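Local coordinates for probable exosome complex exonuclease 2 (Methanothermobacter thermautotrophicus, PDB 2WNR), which is probably a non-catalytic subunit of the archaeal exosome, an RNA-degrading complex, and is thought to contribute to structuring the active site of its partner Rrp41, at residues N190-G202 with I216-E228. Residues are numbered along the deposited sequence; the frame is centred on the assembly and turned at random.
Sequences NRKALMCTFAKIG and ILTARISIGVTEE
S222 OG donates a hydrogen bond to T197 OG1 at 2.8 Å, joining the two hydroxyls across a non-hydrogen-bonded pair of two antiparallel strands, 193-201 and 219-226. Both oxygens sit beside their own backbone N, anti to the carbonyl carbon (chi1 -63° in T197, -57° in S222), which turns them to each other on one face of the sheet. T197 OG1 is also hydrogen-bonded to D152, so an alanine here would probably leave S222 OG without its acceptor and D152 without this tie to the strand. On the same face, M195 reaches across G224: its SD lies 3.8 Å from S222 CB, and CE rests over the glycine backbone, 3.8 Å from G224 N.

The other face is mainly apolar. F198 CB meets I221 CG2 at 4.0 Å, while I221 O lies in the plane of the F198 ring at its edge. The same oxygen accepts a hydrogen bond from F198 N, and I221 N returns one to F198 O; the C196/I223 and L194/V225 pairs are doubly bonded in the same way. Toward the C-terminal end of strand 193-201, T218 N bonds K200 O at 2.8 Å, and A199 CB packs on L217 CD2. At the opposite end K192 NZ has D266 as its main partner, and E227 OE2 adds a long salt bridge of 3.8 Å.

These are the two central strands of a four-stranded antiparallel sheet, flanked by 204-207 and 231-237, in the part of the chain corresponding to domain 2 of the 3' exoribonuclease family. Helix 150-164 packs against the face bearing M195 and T197, helix 244-268 lies under L194, C196, F198 and I223, and helix 11-21 touches I201 and I216.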
loop_
_atom_site.group_PDB
_atom_site.type_symbol
_atom_site.label_atom_id
_atom_site.label_comp_id
_atom_site.label_asym_id
_atom_site.label_seq_id
_atom_site.Cartn_x
_atom_site.Cartn_y
_atom_site.Cartn_z
ATOM N N ASN A 190 -11.353 -13.656 33.128
ATOM C CA ASN A 190 -11.204 -13.275 34.532
ATOM C C ASN A 190 -12.361 -12.432 35.056
ATOM O O ASN A 190 -12.768 -12.569 36.216
ATOM C CB ASN A 190 -9.873 -12.552 34.754
ATOM C CG ASN A 190 -8.706 -13.511 34.930
ATOM O OD1 ASN A 190 -8.888 -14.694 35.222
ATOM N ND2 ASN A 190 -7.494 -12.997 34.759
ATOM N N ARG A 191 -12.877 -11.562 34.187
ATOM C CA ARG A 191 -13.957 -10.631 34.519
ATOM C C ARG A 191 -14.555 -9.971 33.274
ATOM O O ARG A 191 -14.005 -10.071 32.180
ATOM C CB ARG A 191 -13.491 -9.562 35.518
ATOM C CG ARG A 191 -12.103 -8.955 35.275
ATOM C CD ARG A 191 -11.714 -8.097 36.467
ATOM N NE ARG A 191 -10.275 -7.863 36.578
ATOM C CZ ARG A 191 -9.405 -8.692 37.159
ATOM N NH1 ARG A 191 -8.118 -8.366 37.211
ATOM N NH2 ARG A 191 -9.805 -9.847 37.680
ATOM N N LYS A 192 -15.694 -9.311 33.452
ATOM C CA LYS A 192 -16.371 -8.639 32.348
ATOM C C LYS A 192 -16.321 -7.136 32.528
ATOM O O LYS A 192 -16.204 -6.636 33.647
ATOM C CB LYS A 192 -17.828 -9.094 32.236
ATOM C CG LYS A 192 -18.027 -10.382 31.449
ATOM C CD LYS A 192 -19.338 -11.065 31.813
ATOM C CE LYS A 192 -19.161 -11.975 33.010
ATOM N NZ LYS A 192 -20.463 -12.509 33.493
ATOM N N ALA A 193 -16.390 -6.430 31.408
ATOM C CA ALA A 193 -16.498 -4.983 31.392
ATOM C C ALA A 193 -17.357 -4.600 30.194
ATOM O O ALA A 193 -17.328 -5.277 29.161
ATOM C CB ALA A 193 -15.134 -4.358 31.289
ATOM N N LEU A 194 -18.139 -3.538 30.332
ATOM C CA LEU A 194 -18.917 -3.027 29.207
ATOM C C LEU A 194 -18.848 -1.506 29.150
ATOM O O LEU A 194 -18.281 -0.873 30.048
ATOM C CB LEU A 194 -20.370 -3.518 29.257
ATOM C CG LEU A 194 -20.643 -5.003 28.978
ATOM C CD1 LEU A 194 -22.118 -5.310 29.133
ATOM C CD2 LEU A 194 -20.149 -5.456 27.602
ATOM N N MET A 195 -19.448 -0.927 28.109
ATOM C CA MET A 195 -19.277 0.485 27.826
ATOM C C MET A 195 -20.577 1.245 27.591
ATOM O O MET A 195 -21.501 0.765 26.919
ATOM C CB MET A 195 -18.354 0.641 26.626
ATOM C CG MET A 195 -18.031 2.061 26.237
ATOM S SD MET A 195 -16.632 2.102 25.098
ATOM C CE MET A 195 -15.279 1.728 26.228
ATOM N N CYS A 196 -20.619 2.450 28.149
ATOM C CA CYS A 196 -21.703 3.392 27.937
ATOM C C CYS A 196 -21.177 4.629 27.223
ATOM O O CYS A 196 -20.177 5.212 27.648
ATOM C CB CYS A 196 -22.291 3.802 29.278
ATOM S SG CYS A 196 -23.183 2.501 30.116
ATOM N N THR A 197 -21.847 5.017 26.139
ATOM C CA THR A 197 -21.511 6.227 25.402
ATOM C C THR A 197 -22.613 7.255 25.588
ATOM O O THR A 197 -23.795 6.944 25.435
ATOM C CB THR A 197 -21.318 5.952 23.899
ATOM O OG1 THR A 197 -20.205 5.073 23.720
ATOM C CG2 THR A 197 -21.023 7.231 23.144
ATOM N N PHE A 198 -22.208 8.477 25.918
ATOM C CA PHE A 198 -23.120 9.597 26.131
ATOM C C PHE A 198 -22.873 10.679 25.099
ATOM O O PHE A 198 -21.750 10.860 24.647
ATOM C CB PHE A 198 -22.904 10.197 27.521
ATOM C CG PHE A 198 -23.088 9.221 28.635
ATOM C CD1 PHE A 198 -24.274 9.182 29.342
ATOM C CD2 PHE A 198 -22.071 8.338 28.983
ATOM C CE1 PHE A 198 -24.451 8.272 30.380
ATOM C CE2 PHE A 198 -22.238 7.426 30.021
ATOM C CZ PHE A 198 -23.424 7.390 30.720
ATOM N N ALA A 199 -23.917 11.413 24.747
ATOM C CA ALA A 199 -23.788 12.525 23.823
ATOM C C ALA A 199 -24.232 13.824 24.482
ATOM O O ALA A 199 -25.329 13.897 25.035
ATOM C CB ALA A 199 -24.601 12.261 22.565
ATOM N N LYS A 200 -23.373 14.841 24.429
ATOM C CA LYS A 200 -23.737 16.176 24.905
ATOM C C LYS A 200 -24.572 16.904 23.857
ATOM O O LYS A 200 -24.081 17.245 22.775
ATOM C CB LYS A 200 -22.492 16.992 25.252
ATOM C CG LYS A 200 -22.757 18.446 25.669
ATOM C CD LYS A 200 -23.121 18.577 27.140
ATOM C CE LYS A 200 -23.320 20.033 27.532
ATOM N NZ LYS A 200 -22.066 20.829 27.581
ATOM N N ILE A 201 -25.839 17.115 24.185
ATOM C CA ILE A 201 -26.744 17.887 23.356
ATOM C C ILE A 201 -27.358 18.928 24.273
ATOM O O ILE A 201 -27.786 18.602 25.388
ATOM C CB ILE A 201 -27.838 17.009 22.694
ATOM C CG1 ILE A 201 -27.197 15.963 21.776
ATOM C CG2 ILE A 201 -28.794 17.874 21.881
ATOM C CD1 ILE A 201 -28.008 14.696 21.578
ATOM N N GLY A 202 -27.391 20.177 23.803
ATOM C CA GLY A 202 -27.853 21.294 24.609
ATOM C C GLY A 202 -27.055 21.326 25.891
ATOM O O GLY A 202 -25.828 21.314 25.858
ATOM N N ILE A 216 -25.825 15.887 15.515
ATOM C CA ILE A 216 -25.956 17.238 16.058
ATOM C C ILE A 216 -25.295 17.459 17.414
ATOM O O ILE A 216 -25.282 18.596 17.916
ATOM C CB ILE A 216 -27.434 17.652 16.176
ATOM C CG1 ILE A 216 -28.141 16.790 17.223
ATOM C CG2 ILE A 216 -28.114 17.602 14.806
ATOM C CD1 ILE A 216 -29.040 17.569 18.117
ATOM N N LEU A 217 -24.761 16.389 18.012
ATOM C CA LEU A 217 -24.136 16.469 19.325
ATOM C C LEU A 217 -22.999 17.481 19.318
ATOM O O LEU A 217 -22.414 17.751 18.272
ATOM C CB LEU A 217 -23.637 15.092 19.784
ATOM C CG LEU A 217 -22.638 14.266 18.950
ATOM C CD1 LEU A 217 -21.253 14.888 18.907
ATOM C CD2 LEU A 217 -22.551 12.856 19.493
ATOM N N THR A 218 -22.721 18.063 20.483
ATOM C CA THR A 218 -21.574 18.940 20.672
ATOM C C THR A 218 -20.318 18.067 20.845
ATOM O O THR A 218 -19.273 18.306 20.222
ATOM C CB THR A 218 -21.792 19.847 21.902
ATOM O OG1 THR A 218 -22.864 20.757 21.637
ATOM C CG2 THR A 218 -20.525 20.641 22.264
ATOM N N ALA A 219 -20.449 17.047 21.689
ATOM C CA ALA A 219 -19.381 16.129 21.993
ATOM C C ALA A 219 -19.983 14.846 22.533
ATOM O O ALA A 219 -21.188 14.780 22.828
ATOM C CB ALA A 219 -18.468 16.731 22.997
ATOM N N ARG A 220 -19.146 13.825 22.662
ATOM C CA ARG A 220 -19.576 12.535 23.183
ATOM C C ARG A 220 -18.529 12.030 24.148
ATOM O O ARG A 220 -17.378 12.443 24.075
ATOM C CB ARG A 220 -19.732 11.525 22.044
ATOM C CG ARG A 220 -18.420 11.254 21.297
ATOM C CD ARG A 220 -18.422 9.960 20.534
ATOM N NE ARG A 220 -17.710 10.170 19.315
ATOM C CZ ARG A 220 -16.491 9.815 18.914
ATOM N NH1 ARG A 220 -16.180 10.258 17.717
ATOM N NH2 ARG A 220 -15.610 9.072 19.583
ATOM N N ILE A 221 -18.922 11.129 25.040
ATOM C CA ILE A 221 -17.963 10.461 25.929
ATOM C C ILE A 221 -18.333 8.986 26.150
ATOM O O ILE A 221 -19.466 8.659 26.487
ATOM C CB ILE A 221 -17.763 11.226 27.276
ATOM C CG1 ILE A 221 -16.749 10.499 28.164
ATOM C CG2 ILE A 221 -19.093 11.441 27.993
ATOM C CD1 ILE A 221 -16.160 11.340 29.272
ATOM N N SER A 222 -17.372 8.102 25.916
ATOM C CA SER A 222 -17.565 6.678 26.128
ATOM C C SER A 222 -16.827 6.257 27.377
ATOM O O SER A 222 -15.647 6.597 27.547
ATOM C CB SER A 222 -17.044 5.880 24.936
ATOM O OG SER A 222 -17.683 6.296 23.747
ATOM N N ILE A 223 -17.516 5.518 28.245
ATOM C CA ILE A 223 -16.912 5.039 29.474
ATOM C C ILE A 223 -17.021 3.521 29.615
ATOM O O ILE A 223 -18.112 2.959 29.572
ATOM C CB ILE A 223 -17.493 5.765 30.705
ATOM C CG1 ILE A 223 -17.312 7.277 30.551
ATOM C CG2 ILE A 223 -16.814 5.282 31.992
ATOM C CD1 ILE A 223 -18.170 8.084 31.471
ATOM N N GLY A 224 -15.872 2.866 29.761
ATOM C CA GLY A 224 -15.831 1.435 30.023
ATOM C C GLY A 224 -15.688 1.172 31.513
ATOM O O GLY A 224 -14.703 1.593 32.134
ATOM N N VAL A 225 -16.678 0.480 32.081
ATOM C CA VAL A 225 -16.689 0.121 33.506
ATOM C C VAL A 225 -16.580 -1.398 33.688
ATOM O O VAL A 225 -17.084 -2.159 32.867
ATOM C CB VAL A 225 -17.964 0.636 34.216
ATOM C CG1 VAL A 225 -17.838 0.476 35.714
ATOM C CG2 VAL A 225 -18.208 2.104 33.866
ATOM N N THR A 226 -15.917 -1.829 34.759
ATOM C CA THR A 226 -15.726 -3.251 35.014
ATOM C C THR A 226 -16.805 -3.785 35.963
ATOM O O THR A 226 -17.640 -3.021 36.473
ATOM C CB THR A 226 -14.314 -3.558 35.579
ATOM O OG1 THR A 226 -14.174 -2.989 36.889
ATOM C CG2 THR A 226 -13.233 -3.010 34.663
ATOM N N GLU A 227 -16.783 -5.096 36.197
ATOM C CA GLU A 227 -17.716 -5.747 37.116
ATOM C C GLU A 227 -17.745 -5.103 38.498
ATOM O O GLU A 227 -18.815 -4.934 39.088
ATOM C CB GLU A 227 -17.356 -7.219 37.277
ATOM C CG GLU A 227 -17.775 -8.109 36.125
ATOM C CD GLU A 227 -17.570 -9.580 36.432
ATOM O OE1 GLU A 227 -16.777 -9.895 37.358
ATOM O OE2 GLU A 227 -18.207 -10.419 35.753
ATOM N N GLU A 228 -16.568 -4.756 39.013
ATOM C CA GLU A 228 -16.445 -4.202 40.363
ATOM C C GLU A 228 -16.516 -2.672 40.402
ATOM O O GLU A 228 -16.064 -2.042 41.361
ATOM C CB GLU A 228 -15.182 -4.724 41.073
ATOM C CG GLU A 228 -13.905 -4.734 40.237
ATOM C CD GLU A 228 -13.780 -5.978 39.367
ATOM O OE1 GLU A 228 -13.827 -7.100 39.937
ATOM O OE2 GLU A 228 -13.628 -5.828 38.122
#